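Local coordinates for exopolysaccharide biosynthesis protein (Pantoea stewartii subsp. stewartii DC283, PDB 6TGF) that modifies glycan biofilm, probably by hydrolysing the exopolysaccharide, using a trimeric, bacteriophage tailspike-like parallel beta-helix fold, at residues Q62-N66 with K109-D113; P49-N55 with K178-L182; V563-S567 with N586-R590. Residue numbers count along the deposited sequence, not the author numbering.

Interaction 1. Residues Q62-N66 with K109-D113; sequences QFWQN and KGNFD. With EDO (1,2-ethanediol), chain C.
The end of helix 61-66 meets the first turn of helix 109-117. Segment axes approach to 8.8 Å, N-to-C directions 113° apart; the closest CA pair is Gln65 and Lys109 at 5.4 Å. Trp64 and Phe112 form an offset edge-to-face pair: the edge of Phe112 (m) points to the five-membered ring face of Trp64 (t), centroids 5.6 Å apart, planes at 76°. Phe63 CE1 reaches Phe112 CZ at 4.2 Å. This pair belongs to the N-terminal region related to phage-tailspike head-binding domains; Val56 packs on Trp64 and Phe112. Trp64 suits its place, offering a flat ring to Phe112 and an N-H to Asp113: its NE1 donates to Asp113 OD1 at 3.1 Å. Asp113 OD1 also accepts from ethanediol O1 (3.2 Å), probably crystallisation liquor. Lys109, t through chi3 and m at chi4, packs its CE 3.3 Å from Gln65 OE1; Lys109 NZ forms a long salt bridge with Asp113 OD2 (3.8 Å). Water 1 bridges Trp64 O (3.0 Å) and, weakly, Lys109 N (2.9 Å).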
loop_
_atom_site.group_PDB
_atom_site.type_symbol
_atom_site.label_atom_id
_atom_site.label_comp_id
_atom_site.label_asym_id
_atom_site.label_seq_id
_atom_site.Cartn_x
_atom_site.Cartn_y
_atom_site.Cartn_z
ATOM N N GLN B 62 -47.841 -17.542 -30.040
ATOM C CA GLN B 62 -48.226 -18.801 -30.734
ATOM C C GLN B 62 -49.515 -19.351 -30.112
ATOM O O GLN B 62 -50.349 -19.894 -30.863
ATOM C CB GLN B 62 -47.110 -19.845 -30.641
ATOM C CG GLN B 62 -45.821 -19.444 -31.351
ATOM C CD GLN B 62 -44.963 -18.486 -30.560
ATOM O OE1 GLN B 62 -45.121 -18.326 -29.351
ATOM N NE2 GLN B 62 -44.040 -17.832 -31.247
ATOM N N PHE B 63 -49.660 -19.210 -28.790
ATOM C CA PHE B 63 -50.824 -19.682 -27.994
ATOM C C PHE B 63 -52.077 -18.901 -28.411
ATOM O O PHE B 63 -53.085 -19.538 -28.765
ATOM C CB PHE B 63 -50.539 -19.533 -26.497
ATOM C CG PHE B 63 -51.487 -20.286 -25.601
ATOM C CD1 PHE B 63 -52.691 -19.724 -25.215
ATOM C CD2 PHE B 63 -51.175 -21.557 -25.145
ATOM C CE1 PHE B 63 -53.565 -20.415 -24.390
ATOM C CE2 PHE B 63 -52.050 -22.248 -24.321
ATOM C CZ PHE B 63 -53.244 -21.676 -23.946
ATOM N N TRP B 64 -52.002 -17.565 -28.369
ATOM C CA TRP B 64 -53.066 -16.623 -28.818
ATOM C C TRP B 64 -53.604 -17.082 -30.180
ATOM O O TRP B 64 -54.822 -17.327 -30.289
ATOM C CB TRP B 64 -52.516 -15.189 -28.885
ATOM C CG TRP B 64 -53.544 -14.110 -29.048
ATOM C CD1 TRP B 64 -54.790 -14.220 -29.594
ATOM C CD2 TRP B 64 -53.391 -12.726 -28.687
ATOM N NE1 TRP B 64 -55.427 -13.010 -29.579
ATOM C CE2 TRP B 64 -54.594 -12.073 -29.031
ATOM C CE3 TRP B 64 -52.364 -11.975 -28.102
ATOM C CZ2 TRP B 64 -54.794 -10.711 -28.807
ATOM C CZ3 TRP B 64 -52.562 -10.630 -27.881
ATOM C CH2 TRP B 64 -53.762 -10.008 -28.231
ATOM N N GLN B 65 -52.706 -17.219 -31.160
ATOM C CA GLN B 65 -53.026 -17.451 -32.595
ATOM C C GLN B 65 -53.619 -18.850 -32.815
ATOM O O GLN B 65 -54.542 -18.962 -33.647
ATOM C CB GLN B 65 -51.769 -17.269 -33.452
ATOM C CG GLN B 65 -51.539 -15.834 -33.909
ATOM C CD GLN B 65 -52.458 -15.408 -35.030
ATOM O OE1 GLN B 65 -52.677 -14.219 -35.254
ATOM N NE2 GLN B 65 -53.000 -16.374 -35.753
ATOM N N ASN B 66 -53.111 -19.872 -32.117
ATOM C CA ASN B 66 -53.317 -21.301 -32.482
ATOM C C ASN B 66 -54.242 -22.011 -31.484
ATOM O O ASN B 66 -55.147 -22.727 -31.959
ATOM C CB ASN B 66 -51.982 -22.038 -32.622
ATOM C CG ASN B 66 -51.132 -21.499 -33.754
ATOM O OD1 ASN B 66 -51.653 -21.096 -34.793
ATOM N ND2 ASN B 66 -49.824 -21.489 -33.565
ATOM N N LYS B 109 -58.786 -17.953 -30.994
ATOM C CA LYS B 109 -58.278 -16.621 -31.427
ATOM C C LYS B 109 -59.431 -15.609 -31.439
ATOM O O LYS B 109 -59.259 -14.519 -30.860
ATOM C CB LYS B 109 -57.613 -16.684 -32.805
ATOM C CG LYS B 109 -57.244 -15.322 -33.380
ATOM C CD LYS B 109 -56.167 -15.349 -34.435
ATOM C CE LYS B 109 -55.989 -14.005 -35.110
ATOM N NZ LYS B 109 -56.930 -13.829 -36.240
ATOM N N GLY B 110 -60.553 -15.961 -32.077
ATOM C CA GLY B 110 -61.757 -15.113 -32.176
ATOM C C GLY B 110 -62.204 -14.611 -30.813
ATOM O O GLY B 110 -62.421 -13.389 -30.676
ATOM N N ASN B 111 -62.325 -15.520 -29.841
ATOM C CA ASN B 111 -62.749 -15.216 -28.446
ATOM C C ASN B 111 -61.675 -14.367 -27.755
ATOM O O ASN B 111 -62.052 -13.406 -27.054
ATOM C CB ASN B 111 -63.062 -16.487 -27.653
ATOM C CG ASN B 111 -64.414 -17.082 -27.991
ATOM O OD1 ASN B 111 -65.095 -16.623 -28.906
ATOM N ND2 ASN B 111 -64.815 -18.104 -27.253
ATOM N N PHE B 112 -60.395 -14.704 -27.942
ATOM C CA PHE B 112 -59.237 -13.951 -27.387
ATOM C C PHE B 112 -59.272 -12.508 -27.903
ATOM O O PHE B 112 -59.058 -11.581 -27.098
ATOM C CB PHE B 112 -57.904 -14.611 -27.750
ATOM C CG PHE B 112 -57.574 -15.870 -26.987
ATOM C CD1 PHE B 112 -57.816 -15.967 -25.623
ATOM C CD2 PHE B 112 -56.985 -16.947 -27.628
ATOM C CE1 PHE B 112 -57.500 -17.124 -24.927
ATOM C CE2 PHE B 112 -56.665 -18.102 -26.929
ATOM C CZ PHE B 112 -56.923 -18.188 -25.580
ATOM N N ASP B 113 -59.537 -12.335 -29.201
ATOM C CA ASP B 113 -59.594 -11.011 -29.878
ATOM C C ASP B 113 -60.747 -10.196 -29.279
ATOM O O ASP B 113 -60.494 -9.053 -28.858
ATOM C CB ASP B 113 -59.723 -11.168 -31.396
ATOM C CG ASP B 113 -58.486 -11.746 -32.067
ATOM O OD1 ASP B 113 -57.376 -11.539 -31.538
ATOM O OD2 ASP B 113 -58.644 -12.397 -33.119
HETATM C C1 EDO C . -53.733 -12.098 -32.967
HETATM O O1 EDO C . -54.400 -10.899 -32.630
HETATM C C2 EDO C . -52.254 -11.961 -32.989
HETATM O O2 EDO C . -51.699 -11.541 -31.756
HETATM O O HOH W 1 -56.461 -19.626 -31.241
#

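Interaction 2. Residues P49-N55 with K178-L182; sequences PILTPEN and KTRPL
A loop packs, partly buried, against a strand-to-helix turn of the N-terminal head-binding-like region: irregular residues 178-182 lie on the end of strand 48-51 and the start of helix 53-57. The nearest CA pairs are Leu51 with Arg180 (6.9 Å) and Glu54 with Thr179 (5.1 Å). Asn55 (m) supplies the direct link: its ND2 donates across to Arg180 O at 2.7 Å, while its OD1 is spent within its own segment, on Thr52 N (2.9 Å). Asn55 N to Thr52 O (3.0 Å) closes the same turn, and Thr52 OG1 (p) donates to Glu54 OE1 (2.9 Å). Water 3 gives to Thr52 OG1 (2.6 Å) and Lys178 O (3.2 Å) and takes from Arg180 N (2.7 Å); water 2 lies 2.7 Å from Ile50 O and 2.9 Å from Pro181 O. Arg180 (t, t) runs alongside, its CD 3.5 Å from Pro49 O and 3.3 Å from Ile50 O. Apolar Leu51 CD2 meets Leu182 CD2 at 3.6 Å. Glu54 CB sits 3.4 Å from Thr179 OG1, which is hydrogen-bonded to Asp175 O. Ile50 (phi/psi -90/-26) and Leu51 both hydrogen-bond through the backbone to Leu122 of strand 121-124, a classic beta bulge at the sheet edge where the loop packs.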
loop_
_atom_site.group_PDB
_atom_site.type_symbol
_atom_site.label_atom_id
_atom_site.label_comp_id
_atom_site.label_asym_id
_atom_site.label_seq_id
_atom_site.Cartn_x
_atom_site.Cartn_y
_atom_site.Cartn_z
ATOM N N PRO B 49 -61.611 -9.309 -10.584
ATOM C CA PRO B 49 -61.124 -9.697 -11.907
ATOM C C PRO B 49 -59.949 -10.680 -11.779
ATOM O O PRO B 49 -58.893 -10.262 -11.335
ATOM C CB PRO B 49 -60.683 -8.371 -12.554
ATOM C CG PRO B 49 -61.364 -7.297 -11.730
ATOM C CD PRO B 49 -61.445 -7.869 -10.332
ATOM N N ILE B 50 -60.169 -11.952 -12.135
ATOM C CA ILE B 50 -59.152 -13.044 -12.040
ATOM C C ILE B 50 -58.367 -13.126 -13.355
ATOM O O ILE B 50 -57.216 -13.602 -13.315
ATOM C CB ILE B 50 -59.791 -14.400 -11.660
ATOM C CG1 ILE B 50 -60.787 -14.907 -12.707
ATOM C CG2 ILE B 50 -60.423 -14.325 -10.277
ATOM C CD1 ILE B 50 -61.000 -16.405 -12.674
ATOM N N LEU B 51 -58.970 -12.701 -14.471
ATOM C CA LEU B 51 -58.341 -12.685 -15.821
ATOM C C LEU B 51 -58.771 -11.419 -16.573
ATOM O O LEU B 51 -59.982 -11.129 -16.598
ATOM C CB LEU B 51 -58.751 -13.948 -16.584
ATOM C CG LEU B 51 -58.322 -15.273 -15.954
ATOM C CD1 LEU B 51 -59.006 -16.445 -16.641
ATOM C CD2 LEU B 51 -56.810 -15.437 -15.999
ATOM N N THR B 52 -57.802 -10.707 -17.158
ATOM C CA THR B 52 -57.974 -9.416 -17.881
ATOM C C THR B 52 -57.295 -9.534 -19.245
ATOM O O THR B 52 -56.676 -10.557 -19.529
ATOM C CB THR B 52 -57.426 -8.262 -17.030
ATOM O OG1 THR B 52 -56.015 -8.441 -16.906
ATOM C CG2 THR B 52 -58.060 -8.185 -15.659
ATOM N N PRO B 53 -57.392 -8.519 -20.139
ATOM C CA PRO B 53 -56.704 -8.564 -21.432
ATOM C C PRO B 53 -55.192 -8.802 -21.286
ATOM O O PRO B 53 -54.623 -9.461 -22.136
ATOM C CB PRO B 53 -56.985 -7.179 -22.039
ATOM C CG PRO B 53 -58.277 -6.746 -21.384
ATOM C CD PRO B 53 -58.173 -7.283 -19.972
ATOM N N GLU B 54 -54.597 -8.279 -20.207
ATOM C CA GLU B 54 -53.156 -8.424 -19.861
ATOM C C GLU B 54 -52.768 -9.908 -19.796
ATOM O O GLU B 54 -51.605 -10.214 -20.105
ATOM C CB GLU B 54 -52.841 -7.739 -18.527
ATOM C CG GLU B 54 -52.734 -6.224 -18.621
ATOM C CD GLU B 54 -54.052 -5.467 -18.590
ATOM O OE1 GLU B 54 -55.024 -5.987 -18.006
ATOM O OE2 GLU B 54 -54.102 -4.352 -19.148
ATOM N N ASN B 55 -53.696 -10.786 -19.400
ATOM C CA ASN B 55 -53.480 -12.256 -19.299
ATOM C C ASN B 55 -53.383 -12.869 -20.704
ATOM O O ASN B 55 -52.677 -13.885 -20.840
ATOM C CB ASN B 55 -54.573 -12.942 -18.474
ATOM C CG ASN B 55 -54.473 -12.626 -16.997
ATOM O OD1 ASN B 55 -55.213 -11.789 -16.484
ATOM N ND2 ASN B 55 -53.547 -13.274 -16.311
ATOM N N LYS B 178 -50.092 -4.704 -13.941
ATOM C CA LYS B 178 -51.495 -4.806 -14.431
ATOM C C LYS B 178 -51.849 -6.263 -14.766
ATOM O O LYS B 178 -53.046 -6.532 -14.984
ATOM C CB LYS B 178 -51.686 -3.906 -15.655
ATOM C CG LYS B 178 -51.758 -2.417 -15.346
ATOM C CD LYS B 178 -51.592 -1.539 -16.567
ATOM C CE LYS B 178 -52.070 -0.122 -16.338
ATOM N NZ LYS B 178 -51.957 0.702 -17.565
ATOM N N THR B 179 -50.860 -7.162 -14.807
ATOM C CA THR B 179 -51.033 -8.593 -15.174
ATOM C C THR B 179 -51.168 -9.438 -13.902
ATOM O O THR B 179 -50.144 -9.649 -13.234
ATOM C CB THR B 179 -49.862 -9.095 -16.028
ATOM O OG1 THR B 179 -49.744 -8.248 -17.173
ATOM C CG2 THR B 179 -50.029 -10.533 -16.468
ATOM N N ARG B 180 -52.379 -9.910 -13.591
ATOM C CA ARG B 180 -52.630 -10.861 -12.475
ATOM C C ARG B 180 -52.024 -12.212 -12.850
ATOM O O ARG B 180 -52.248 -12.697 -13.957
ATOM C CB ARG B 180 -54.130 -10.990 -12.189
ATOM C CG ARG B 180 -54.483 -12.073 -11.177
ATOM C CD ARG B 180 -55.938 -12.033 -10.753
ATOM N NE ARG B 180 -56.119 -11.402 -9.452
ATOM C CZ ARG B 180 -56.394 -12.038 -8.315
ATOM N NH1 ARG B 180 -56.536 -13.351 -8.288
ATOM N NH2 ARG B 180 -56.534 -11.347 -7.197
ATOM N N PRO B 181 -51.225 -12.851 -11.961
ATOM C CA PRO B 181 -50.742 -14.211 -12.203
ATOM C C PRO B 181 -51.901 -15.202 -12.392
ATOM O O PRO B 181 -52.934 -15.015 -11.773
ATOM C CB PRO B 181 -49.942 -14.566 -10.940
ATOM C CG PRO B 181 -49.590 -13.233 -10.311
ATOM C CD PRO B 181 -50.713 -12.293 -10.699
ATOM N N LEU B 182 -51.703 -16.220 -13.236
ATOM C CA LEU B 182 -52.688 -17.312 -13.469
ATOM C C LEU B 182 -52.883 -18.100 -12.169
ATOM O O LEU B 182 -54.041 -18.439 -11.854
ATOM C CB LEU B 182 -52.193 -18.230 -14.592
ATOM C CG LEU B 182 -52.345 -17.687 -16.012
ATOM C CD1 LEU B 182 -51.743 -18.652 -17.021
ATOM C CD2 LEU B 182 -53.804 -17.416 -16.346
HETATM O O HOH W 2 -55.654 -15.673 -12.502
HETATM O O HOH W 3 -54.707 -9.268 -14.805
#

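Interaction 3. Residues V563-S567 with N586-R590; sequences VFGQS and NTGGR
Strands 558-564 and 589-597, in the antiparallel sheet C-terminal to the parallel beta-helix, come together at one end of their pairing, buried at an interface between subunits of the trimer. They run antiparallel (end-to-end directions 170° apart). Phe564 and Arg590 form a non-hydrogen-bonded pair with CA atoms 4.6 Å apart, and beyond it Gln566 lies nearest Gly589 (CA-CA 4.9 Å).

Phe564 (t) and Arg590 (p, t, p) project from the same face of the sheet. The folded arginine places NH2 3.6 Å from Phe564 CD1, so the ring lies beside the guanidinium, whose charge is met by Glu562, Glu609 and Glu560 of the second subunit. Val563 (t) packs on Ala591, Ile593 and Ala640. Gln566 (p, then t) points across: its OE1 accepts from Gly588 N at 2.7 Å, while NE2 donates to Ser567 O at 3.0 Å and also to Gln568 O. Here a side-chain amide, rather than a backbone group, bonds to Gly588 N.

Gly565 (phi/psi 116/178), Gly588 (88/170) and Gly589 (148/172) all have positive phi. At Gly565 and Gly589 a CB would also press on the preceding carbonyl oxygen, and on Gly589 it would lie only 3.5 Å from Gln566 CB. Arg590 CA makes CA-H...O contacts with Val563 O (3.2 Å) and Gly565 O (3.5 Å).

Thr587 OG1 is hydrogen-bonded to Thr573 OG1; its carbonyl O accepts from Ser605 OG of the second subunit. Thus a neutral amide links the chain just past the strand end to Gly588, while Arg590 forms salt bridges within its chain and with the second subunit.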
loop_
_atom_site.group_PDB
_atom_site.type_symbol
_atom_site.label_atom_id
_atom_site.label_comp_id
_atom_site.label_asym_id
_atom_site.label_seq_id
_atom_site.Cartn_x
_atom_site.Cartn_y
_atom_site.Cartn_z
ATOM N N VAL B 563 39.016 16.863 12.757
ATOM C CA VAL B 563 39.740 15.578 12.525
ATOM C C VAL B 563 39.828 14.858 13.874
ATOM O O VAL B 563 40.809 15.090 14.609
ATOM C CB VAL B 563 41.130 15.796 11.896
ATOM C CG1 VAL B 563 41.852 14.480 11.639
ATOM C CG2 VAL B 563 41.044 16.610 10.613
ATOM N N PHE B 564 38.817 14.045 14.192
ATOM C CA PHE B 564 38.715 13.272 15.456
ATOM C C PHE B 564 39.585 12.017 15.354
ATOM O O PHE B 564 39.601 11.391 14.280
ATOM C CB PHE B 564 37.260 12.915 15.762
ATOM C CG PHE B 564 37.081 12.093 17.012
ATOM C CD1 PHE B 564 37.266 12.666 18.261
ATOM C CD2 PHE B 564 36.750 10.749 16.942
ATOM C CE1 PHE B 564 37.113 11.912 19.415
ATOM C CE2 PHE B 564 36.596 9.998 18.098
ATOM C CZ PHE B 564 36.779 10.581 19.332
ATOM N N GLY B 565 40.259 11.662 16.453
ATOM C CA GLY B 565 41.260 10.579 16.520
ATOM C C GLY B 565 42.630 11.136 16.858
ATOM O O GLY B 565 42.743 12.371 16.977
ATOM N N GLN B 566 43.641 10.273 16.992
ATOM C CA GLN B 566 44.990 10.668 17.480
ATOM C C GLN B 566 46.095 9.981 16.669
ATOM O O GLN B 566 45.799 8.998 15.959
ATOM C CB GLN B 566 45.132 10.323 18.963
ATOM C CG GLN B 566 45.177 8.829 19.248
ATOM C CD GLN B 566 45.764 8.543 20.607
ATOM O OE1 GLN B 566 45.087 8.641 21.627
ATOM N NE2 GLN B 566 47.035 8.179 20.626
ATOM N N SER B 567 47.322 10.495 16.797
ATOM C CA SER B 567 48.584 9.883 16.304
ATOM C C SER B 567 49.144 8.946 17.382
ATOM O O SER B 567 48.933 9.232 18.579
ATOM C CB SER B 567 49.583 10.946 15.915
ATOM O OG SER B 567 50.862 10.382 15.665
ATOM N N ASN B 586 50.099 10.252 25.281
ATOM C CA ASN B 586 48.721 10.664 25.657
ATOM C C ASN B 586 47.704 9.754 24.957
ATOM O O ASN B 586 48.014 9.256 23.855
ATOM C CB ASN B 586 48.477 12.137 25.313
ATOM C CG ASN B 586 47.561 12.844 26.290
ATOM O OD1 ASN B 586 46.760 12.210 26.976
ATOM N ND2 ASN B 586 47.671 14.161 26.360
ATOM N N THR B 587 46.547 9.541 25.592
ATOM C CA THR B 587 45.334 8.940 24.976
ATOM C C THR B 587 44.335 10.064 24.684
ATOM O O THR B 587 44.224 10.989 25.519
ATOM C CB THR B 587 44.726 7.844 25.862
ATOM O OG1 THR B 587 45.743 6.882 26.141
ATOM C CG2 THR B 587 43.544 7.156 25.213
ATOM N N GLY B 588 43.645 9.982 23.542
ATOM C CA GLY B 588 42.744 11.034 23.035
ATOM C C GLY B 588 43.494 12.042 22.183
ATOM O O GLY B 588 44.742 11.999 22.174
ATOM N N GLY B 589 42.760 12.919 21.495
ATOM C CA GLY B 589 43.323 13.978 20.636
ATOM C C GLY B 589 42.430 14.276 19.446
ATOM O O GLY B 589 41.446 13.536 19.240
ATOM N N ARG B 590 42.769 15.328 18.695
ATOM C CA ARG B 590 42.031 15.799 17.493
ATOM C C ARG B 590 42.744 17.020 16.902
ATOM O O ARG B 590 43.541 17.648 17.626
ATOM C CB ARG B 590 40.588 16.174 17.848
ATOM C CG ARG B 590 40.469 17.132 19.025
ATOM C CD ARG B 590 39.155 17.888 19.054
ATOM N NE ARG B 590 37.997 17.007 19.117
ATOM C CZ ARG B 590 37.549 16.394 20.211
ATOM N NH1 ARG B 590 38.166 16.542 21.372
ATOM N NH2 ARG B 590 36.480 15.622 20.132
#

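How the interactions relate
From the N terminus, residues 49-55 open interaction 2, and helix 61-66 follows helix 53-57 to open interaction 1. Interaction 1 closes first, at 109-113, so its loop is nested inside the larger one that interaction 2 closes at 178-182. Their centres are about 16 Å apart, the contacts not touching; the inner contact pairs two helices of the head-binding-like region, the outer ties that region to the connection between strands 168-170 and 187-190 of the next, mixed sheet. The chain then winds through the parallel beta-helix before interaction 3 opens at 563-567 and closes at 586-590, in series with the others. Its centre is about 115 Å and 107 Å from those of interactions 1 and 2, in an antiparallel sheet beyond the beta-helix.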